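Local coordinates for protein D-threo-3-hydroxyaspartate dehydratase (Delftia, PDB 3WQC) that catalyses the pyridoxal phosphate-dependent deamination of D-threo-3-hydroxyaspartate to oxaloacetate and ammonium, and also dehydrates L-threo- and L-erythro-3-hydroxyaspartate and D-serine, at residues A80-F84 and L108-C113; G366-Y372 and T383-L387; V119-A125 and A164-L169. One frame throughout, in Å; residues are numbered along the deposited sequence.

Contact 1 of 3, residues A80-F84 and L108-C113; sequences AEQFF and LRRRGC
Residues 80-84 are a turn and a half of the helix 77-85, tied by Phe84 N to Ala80 O at 2.8 Å; residues 108-110 lie in the last turn of the helix 102-110. That second helix stops in a Schellman motif: Cys113 N to Leu108 O and Gly112 N to Arg109 O, both 3.0 Å, with Gly112 at phi 110°, psi 11°. CA atoms come nearest at Glu81-Leu108 (7.1 Å) and Phe84-Cys113 (6.4 Å). Apolar packing centres on Phe84 (chi1 t), whose ring contacts Arg111, Gly112 and Cys113 where the helix terminates: CD1 is 3.5 Å from Cys113 CB, CE1 3.5 Å from Gly112 C, and CD2 4.2 Å from Leu108 CD2. Cys113 CB stands over one ring face, 3.7 Å from the centroid, in a CH-pi contact; its SG lies obliquely at 4.7 Å. Leu108 CD1 meets Ala80 CB at 4.0 Å. Arg111 O approaches the edge of the Phe84 ring near its plane, 3.3 Å from CZ. Polar links are indirect: one water accepts from Arg111 NH2 at 3.0 Å and donates to Glu81 O at 2.8 Å; a second accepts from the same NH2 at 3.1 Å and donates to Glu81 OE2 at 2.7 Å. Ala80, Phe84 and Cys113 all rest on Ile91 of strand 90-93: neighbouring outer helices pair over a parallel strand, as in the TIM-barrel domain of the alanine racemase fold.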
# COMPACT_ATOMS: atom_id res chain seq x y z
N ALA B 80 -5.20 -17.16 8.06
CA ALA B 80 -5.77 -18.42 8.63
C ALA B 80 -5.81 -18.35 10.18
O ALA B 80 -6.83 -18.74 10.78
CB ALA B 80 -4.90 -19.59 8.17
N GLU B 81 -4.71 -17.81 10.82
CA GLU B 81 -4.68 -17.76 12.27
C GLU B 81 -5.84 -16.88 12.77
O GLU B 81 -6.57 -17.23 13.74
CB GLU B 81 -3.22 -17.31 12.64
CG GLU B 81 -2.96 -16.93 14.05
CD GLU B 81 -1.54 -16.30 14.19
OE1 GLU B 81 -1.41 -15.00 14.31
OE2 GLU B 81 -0.56 -17.10 14.17
N GLN B 82 -6.04 -15.69 12.13
CA GLN B 82 -7.05 -14.70 12.59
C GLN B 82 -8.43 -15.30 12.44
O GLN B 82 -9.28 -15.21 13.35
CB GLN B 82 -6.94 -13.40 11.74
CG GLN B 82 -8.15 -12.42 11.91
CD GLN B 82 -7.98 -11.05 11.19
OE1 GLN B 82 -7.12 -10.22 11.51
NE2 GLN B 82 -8.90 -10.78 10.31
N PHE B 83 -8.74 -15.82 11.26
CA PHE B 83 -10.10 -16.29 11.01
C PHE B 83 -10.39 -17.59 11.79
O PHE B 83 -11.53 -17.75 12.27
CB PHE B 83 -10.41 -16.44 9.48
CG PHE B 83 -10.59 -15.11 8.87
CD1 PHE B 83 -11.84 -14.50 8.90
CD2 PHE B 83 -9.53 -14.44 8.25
CE1 PHE B 83 -12.03 -13.20 8.33
CE2 PHE B 83 -9.70 -13.14 7.68
CZ PHE B 83 -10.95 -12.51 7.74
N PHE B 84 -9.36 -18.44 11.98
CA PHE B 84 -9.62 -19.63 12.84
C PHE B 84 -9.88 -19.22 14.31
O PHE B 84 -10.81 -19.79 14.94
CB PHE B 84 -8.42 -20.58 12.80
CG PHE B 84 -8.60 -21.78 13.72
CD1 PHE B 84 -9.62 -22.72 13.45
CD2 PHE B 84 -7.77 -21.93 14.84
CE1 PHE B 84 -9.83 -23.79 14.38
CE2 PHE B 84 -7.96 -23.01 15.73
CZ PHE B 84 -8.98 -23.91 15.47
N LEU B 108 -1.74 -25.05 13.31
CA LEU B 108 -3.13 -24.66 13.06
C LEU B 108 -4.00 -25.95 12.99
O LEU B 108 -5.09 -25.99 13.56
CB LEU B 108 -3.24 -23.87 11.77
CG LEU B 108 -2.99 -22.39 12.01
CD1 LEU B 108 -2.65 -21.78 10.65
CD2 LEU B 108 -4.25 -21.67 12.57
N ARG B 109 -3.53 -26.96 12.20
CA ARG B 109 -4.36 -28.18 12.11
C ARG B 109 -4.52 -28.89 13.51
O ARG B 109 -5.63 -29.38 13.81
CB ARG B 109 -3.74 -29.16 11.07
CG ARG B 109 -4.00 -28.64 9.65
CD ARG B 109 -3.35 -29.52 8.57
NE ARG B 109 -3.94 -30.87 8.62
CZ ARG B 109 -5.12 -31.21 8.08
NH1 ARG B 109 -5.85 -30.33 7.32
NH2 ARG B 109 -5.61 -32.47 8.27
N ARG B 110 -3.43 -28.92 14.29
CA ARG B 110 -3.45 -29.57 15.57
C ARG B 110 -4.38 -28.85 16.53
O ARG B 110 -4.96 -29.53 17.38
CB ARG B 110 -2.06 -29.70 16.17
CG ARG B 110 -1.17 -30.68 15.43
CD ARG B 110 0.27 -30.71 16.06
NE ARG B 110 1.11 -31.86 15.65
CZ ARG B 110 2.40 -32.04 15.92
NH1 ARG B 110 3.05 -31.16 16.67
NH2 ARG B 110 3.06 -33.14 15.38
N ARG B 111 -4.58 -27.54 16.36
CA ARG B 111 -5.59 -26.78 17.17
C ARG B 111 -7.01 -26.90 16.70
O ARG B 111 -7.93 -26.39 17.34
CB ARG B 111 -5.30 -25.20 17.10
CG ARG B 111 -4.09 -24.77 17.69
CD ARG B 111 -4.28 -23.27 18.05
NE ARG B 111 -4.23 -22.22 17.08
CZ ARG B 111 -3.09 -21.87 16.41
NH1 ARG B 111 -1.92 -22.61 16.48
NH2 ARG B 111 -3.11 -20.84 15.64
N GLY B 112 -7.25 -27.60 15.56
CA GLY B 112 -8.55 -27.84 15.08
C GLY B 112 -8.94 -27.11 13.83
O GLY B 112 -10.11 -27.21 13.39
N CYS B 113 -7.98 -26.48 13.16
CA CYS B 113 -8.32 -25.82 11.90
C CYS B 113 -8.22 -26.83 10.73
O CYS B 113 -7.21 -27.52 10.59
CB CYS B 113 -7.34 -24.67 11.67
SG CYS B 113 -7.72 -23.70 10.15
O HOH W 1 -5.38 -18.93 15.58
O HOH W 2 -0.71 -19.75 13.97

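Contact 2 of 3, residues G366-Y372 and T383-L387; sequences GAQFPAY and TWERL
Three backbone hydrogen bonds hold the antiparallel pair together: Tyr372 N to Trp384 O and Trp384 N to Tyr372 O, both 2.8 Å, and Arg386 N to Pro370 O at 3.0 Å. Tyr372-Trp384 is thus a hydrogen-bonded pair (CA-CA 5.0 Å) and Ala371-Glu385 a non-hydrogen-bonded one (4.0 Å). Beyond the strands, Arg386 (chi1 p, chi2 t, chi3 m) folds back so that NH2 donates to Tyr372 OH at 2.9 Å; weak bonds run from NH2 to Thr54 O and from NE (3.4 Å) and NH1 (3.5 Å) to Leu387 O. Gly366 and Ala367, the first two residues of the type I turn 366-369 (Phe369 N to Gly366 O, 3.1 Å), lie over one face of the guanidinium; Arg386 NH1 is 3.5 Å from Ala367 CA, and Arg386 CD 3.3 Å from Gly366 O. A water joins Ala367 O (2.8 Å) to Leu387 O (3.0 Å). Ala371 CB touches Thr383 CG2 at 3.5 Å and Glu385 CA at 3.7 Å; on the other sheet face Tyr372 CB meets Trp384 CB at 4.3 Å, and both side chains lean on Ile25. Phe369 and Pro370 meet Trp390 and His388 of the second subunit. Just past the hairpin, the guanidinium of Arg386, its side chain about 7 Å from that of Lys53, is bound through neutral oxygen acceptors: Tyr372 OH foremost, with weaker help from the carbonyls of Leu387 and Thr54.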
# COMPACT_ATOMS: atom_id res chain seq x y z
N GLY B 366 -7.84 -1.24 0.56
CA GLY B 366 -8.24 -1.65 1.92
C GLY B 366 -7.00 -1.92 2.79
O GLY B 366 -6.99 -1.64 4.01
N ALA B 367 -5.93 -2.45 2.18
CA ALA B 367 -4.76 -2.87 2.95
C ALA B 367 -4.01 -1.65 3.57
O ALA B 367 -3.15 -1.80 4.44
CB ALA B 367 -3.79 -3.64 2.05
N GLN B 368 -4.30 -0.45 3.06
CA GLN B 368 -3.68 0.76 3.61
C GLN B 368 -4.27 1.20 4.95
O GLN B 368 -3.71 2.09 5.62
CB GLN B 368 -3.82 1.90 2.60
CG GLN B 368 -3.14 1.59 1.25
CD GLN B 368 -1.64 1.27 1.42
OE1 GLN B 368 -1.21 0.07 1.51
NE2 GLN B 368 -0.81 2.34 1.49
N PHE B 369 -5.36 0.57 5.37
CA PHE B 369 -6.06 1.01 6.60
C PHE B 369 -6.03 -0.05 7.68
O PHE B 369 -6.31 -1.22 7.41
CB PHE B 369 -7.52 1.34 6.29
CG PHE B 369 -7.64 2.53 5.39
CD1 PHE B 369 -7.54 2.40 4.00
CD2 PHE B 369 -7.85 3.81 5.94
CE1 PHE B 369 -7.59 3.54 3.15
CE2 PHE B 369 -7.89 4.95 5.11
CZ PHE B 369 -7.78 4.82 3.71
N PRO B 370 -5.85 0.38 8.95
CA PRO B 370 -5.97 -0.55 10.07
C PRO B 370 -7.41 -1.06 10.20
O PRO B 370 -7.60 -2.13 10.78
CB PRO B 370 -5.61 0.29 11.30
CG PRO B 370 -4.71 1.39 10.75
CD PRO B 370 -5.22 1.69 9.36
N ALA B 371 -8.41 -0.33 9.72
CA ALA B 371 -9.79 -0.70 9.98
C ALA B 371 -10.63 0.01 8.95
O ALA B 371 -10.24 1.09 8.42
CB ALA B 371 -10.31 -0.27 11.40
N TYR B 372 -11.82 -0.52 8.73
CA TYR B 372 -12.85 0.14 7.92
C TYR B 372 -13.82 0.85 8.88
O TYR B 372 -13.95 0.52 10.04
CB TYR B 372 -13.69 -0.91 7.17
CG TYR B 372 -12.87 -1.70 6.19
CD1 TYR B 372 -12.57 -1.20 4.91
CD2 TYR B 372 -12.41 -2.99 6.50
CE1 TYR B 372 -11.82 -1.91 3.95
CE2 TYR B 372 -11.67 -3.75 5.58
CZ TYR B 372 -11.38 -3.22 4.35
OH TYR B 372 -10.69 -3.94 3.39
N THR B 383 -16.31 0.82 13.76
CA THR B 383 -14.96 0.53 13.29
C THR B 383 -14.85 -1.00 13.15
O THR B 383 -15.12 -1.75 14.13
CB THR B 383 -13.97 0.97 14.41
OG1 THR B 383 -14.05 2.40 14.54
CG2 THR B 383 -12.47 0.59 14.00
N TRP B 384 -14.44 -1.47 11.96
CA TRP B 384 -14.25 -2.89 11.67
C TRP B 384 -12.80 -3.12 11.37
O TRP B 384 -12.31 -2.75 10.29
CB TRP B 384 -15.08 -3.31 10.49
CG TRP B 384 -16.55 -3.46 10.79
CD1 TRP B 384 -17.25 -3.11 11.97
CD2 TRP B 384 -17.54 -4.07 9.90
NE1 TRP B 384 -18.58 -3.47 11.89
CE2 TRP B 384 -18.82 -4.05 10.63
CE3 TRP B 384 -17.47 -4.64 8.59
CZ2 TRP B 384 -19.98 -4.61 10.10
CZ3 TRP B 384 -18.67 -5.16 8.03
CH2 TRP B 384 -19.91 -5.13 8.79
N GLU B 385 -12.06 -3.68 12.34
CA GLU B 385 -10.61 -3.89 12.17
C GLU B 385 -10.33 -4.85 11.01
O GLU B 385 -11.17 -5.74 10.70
CB GLU B 385 -10.04 -4.46 13.46
CG GLU B 385 -10.02 -3.39 14.59
CD GLU B 385 -9.28 -3.89 15.80
OE1 GLU B 385 -8.69 -5.00 15.75
OE2 GLU B 385 -9.29 -3.16 16.82
N ARG B 386 -9.16 -4.71 10.42
CA ARG B 386 -8.71 -5.70 9.44
C ARG B 386 -7.26 -5.98 9.69
O ARG B 386 -6.54 -5.22 10.39
CB ARG B 386 -8.97 -5.23 8.00
CG ARG B 386 -8.26 -3.94 7.65
CD ARG B 386 -8.14 -3.85 6.10
NE ARG B 386 -7.08 -4.76 5.68
CZ ARG B 386 -6.98 -5.25 4.42
NH1 ARG B 386 -5.89 -5.95 4.04
NH2 ARG B 386 -7.99 -5.12 3.52
N LEU B 387 -6.74 -7.05 9.07
CA LEU B 387 -5.36 -7.52 9.36
C LEU B 387 -4.35 -6.81 8.42
O LEU B 387 -4.62 -6.59 7.22
CB LEU B 387 -5.35 -9.00 9.00
CG LEU B 387 -4.13 -9.77 9.43
CD1 LEU B 387 -4.13 -9.66 10.97
CD2 LEU B 387 -4.52 -11.23 9.04
O HOH W 3 -3.62 -4.18 5.81
O HOH W 4 -4.82 -3.38 7.73

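Contact 3 of 3, residues V119-A125 and A164-L169; sequences VDSVAAA and AIGRTL
Val119 ends the strand 114-119 in extended conformation (phi -140°, psi 167°), Asp120 turns the chain, and Ser121 is the N-cap of the helix 122-135. Its OG (chi1 p) accepts from Ala124 N at 3.0 Å, and its carbonyl O takes Ala125 N at 3.1 Å to open the first turn. Opposite lies regular helix, residues 164-169 of the helix 159-171, with Thr168 N to Ala164 O and Leu169 N to Ile165 O both at 3.0 Å. CA atoms approach most closely at Val122-Ile165 (5.0 Å) and Ala125-Leu169 (5.9 Å), so the helices meet at a one-turn spacing; 356 Å² is buried without a hydrogen bond between the segments. Ile165 (chi1 m, chi2 t) fills the corner between strand end and helix start: CD1 lies 3.6 Å from Asp120 C and 3.6 Å from Ser121 N, CG1 is 3.9 Å from Val122 CG2, and CG2 is 3.9 Å from Val119 CG2. One turn along, the small Ala125 CB packs against Thr168 CG2 at 3.7 Å, Leu169 CD2 at 3.8 Å and Ile165 CG2 at 4.1 Å. Val122 CG2 meets Ala164 CB at 3.9 Å. Thr168 OG1 turns back on its own helix, donating to Ala164 O at 2.7 Å. Ala123 and Ala124 pack on Leu351 of the second subunit. Two successive helices of the barrel domain thus meet outside the strands 140-146 and 154-155 that lie between them in the chain: Val119 and Leu169 rest on Val141, and Ile165 on Ile143 and Val154.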
# COMPACT_ATOMS: atom_id res chain seq x y z
N VAL B 119 -0.11 -27.08 -3.75
CA VAL B 119 1.23 -27.22 -4.36
C VAL B 119 1.06 -27.28 -5.88
O VAL B 119 -0.01 -27.65 -6.40
CB VAL B 119 2.05 -28.47 -3.88
CG1 VAL B 119 2.25 -28.39 -2.37
CG2 VAL B 119 1.39 -29.77 -4.28
N ASP B 120 2.19 -27.13 -6.58
CA ASP B 120 2.25 -27.32 -8.05
C ASP B 120 3.56 -27.95 -8.50
O ASP B 120 3.88 -27.86 -9.71
CB ASP B 120 1.96 -26.03 -8.82
CG ASP B 120 3.02 -25.00 -8.68
OD1 ASP B 120 4.03 -25.20 -7.98
OD2 ASP B 120 2.88 -23.91 -9.33
N SER B 121 4.26 -28.64 -7.57
CA SER B 121 5.52 -29.20 -7.92
C SER B 121 5.74 -30.51 -7.13
O SER B 121 5.21 -30.66 -6.03
CB SER B 121 6.69 -28.22 -7.67
OG SER B 121 6.83 -27.97 -6.27
N VAL B 122 6.55 -31.38 -7.74
CA VAL B 122 6.92 -32.62 -7.02
C VAL B 122 7.72 -32.24 -5.76
O VAL B 122 7.52 -32.83 -4.70
CB VAL B 122 7.74 -33.50 -7.95
CG1 VAL B 122 8.28 -34.70 -7.15
CG2 VAL B 122 6.87 -33.98 -9.13
N ALA B 123 8.68 -31.28 -5.85
CA ALA B 123 9.51 -30.96 -4.65
C ALA B 123 8.62 -30.45 -3.50
O ALA B 123 8.85 -30.83 -2.34
CB ALA B 123 10.52 -29.90 -4.96
N ALA B 124 7.58 -29.60 -3.81
CA ALA B 124 6.74 -29.13 -2.66
C ALA B 124 5.94 -30.29 -2.09
O ALA B 124 5.77 -30.41 -0.87
CB ALA B 124 5.83 -27.97 -3.10
N ALA B 125 5.45 -31.19 -2.97
CA ALA B 125 4.70 -32.35 -2.49
C ALA B 125 5.57 -33.23 -1.61
O ALA B 125 5.12 -33.77 -0.62
CB ALA B 125 4.10 -33.10 -3.71
N ALA B 164 2.55 -37.33 -11.16
CA ALA B 164 3.71 -37.45 -10.29
C ALA B 164 3.47 -36.72 -8.94
O ALA B 164 3.76 -37.22 -7.86
CB ALA B 164 4.94 -36.80 -10.98
N ILE B 165 2.84 -35.53 -9.03
CA ILE B 165 2.53 -34.80 -7.78
C ILE B 165 1.42 -35.52 -7.01
O ILE B 165 1.55 -35.69 -5.76
CB ILE B 165 2.07 -33.37 -8.16
CG1 ILE B 165 3.24 -32.61 -8.80
CG2 ILE B 165 1.52 -32.63 -6.92
CD1 ILE B 165 2.74 -31.31 -9.48
N GLY B 166 0.35 -35.95 -7.72
CA GLY B 166 -0.70 -36.63 -6.98
C GLY B 166 -0.24 -37.93 -6.30
O GLY B 166 -0.62 -38.19 -5.16
N ARG B 167 0.59 -38.74 -6.99
CA ARG B 167 1.15 -39.95 -6.35
C ARG B 167 2.05 -39.63 -5.20
O ARG B 167 2.05 -40.30 -4.19
CB ARG B 167 1.82 -40.80 -7.42
CG ARG B 167 0.83 -41.40 -8.38
CD ARG B 167 1.53 -42.04 -9.56
NE ARG B 167 0.54 -42.70 -10.43
CZ ARG B 167 0.77 -42.91 -11.73
NH1 ARG B 167 1.87 -42.37 -12.32
NH2 ARG B 167 -0.14 -43.52 -12.47
N THR B 168 2.88 -38.58 -5.35
CA THR B 168 3.81 -38.25 -4.27
C THR B 168 2.97 -37.97 -2.99
O THR B 168 3.30 -38.42 -1.88
CB THR B 168 4.63 -37.00 -4.63
OG1 THR B 168 5.45 -37.30 -5.75
CG2 THR B 168 5.49 -36.53 -3.44
N LEU B 169 1.87 -37.19 -3.17
CA LEU B 169 1.01 -36.91 -2.01
C LEU B 169 0.30 -38.15 -1.49
O LEU B 169 0.33 -38.47 -0.28
CB LEU B 169 -0.04 -35.82 -2.42
CG LEU B 169 0.59 -34.45 -2.68
CD1 LEU B 169 -0.50 -33.55 -3.38
CD2 LEU B 169 1.15 -33.78 -1.42

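From the N terminus, contact 1 closes first, joining the helix 77-85 to the end of the helix 102-110 around the intervening strand 90-93. Contact 3 opens six residues later and spans the strands 140-146 and 154-155 to bring the helices 122-135 and 159-171 together. Both lie in the barrel domain, yet their nearest atoms are about 12 Å apart. Contact 2 follows near the C terminus and closes a short hairpin of the mixed sheet. The three run in series, none nesting in or crossing another. Contacts 1 and 2 still touch, Gln82 OE1 lying 3.1 Å from Leu387 CD1, which links the C-terminal segment to the barrel; contacts 2 and 3 both reach the second subunit.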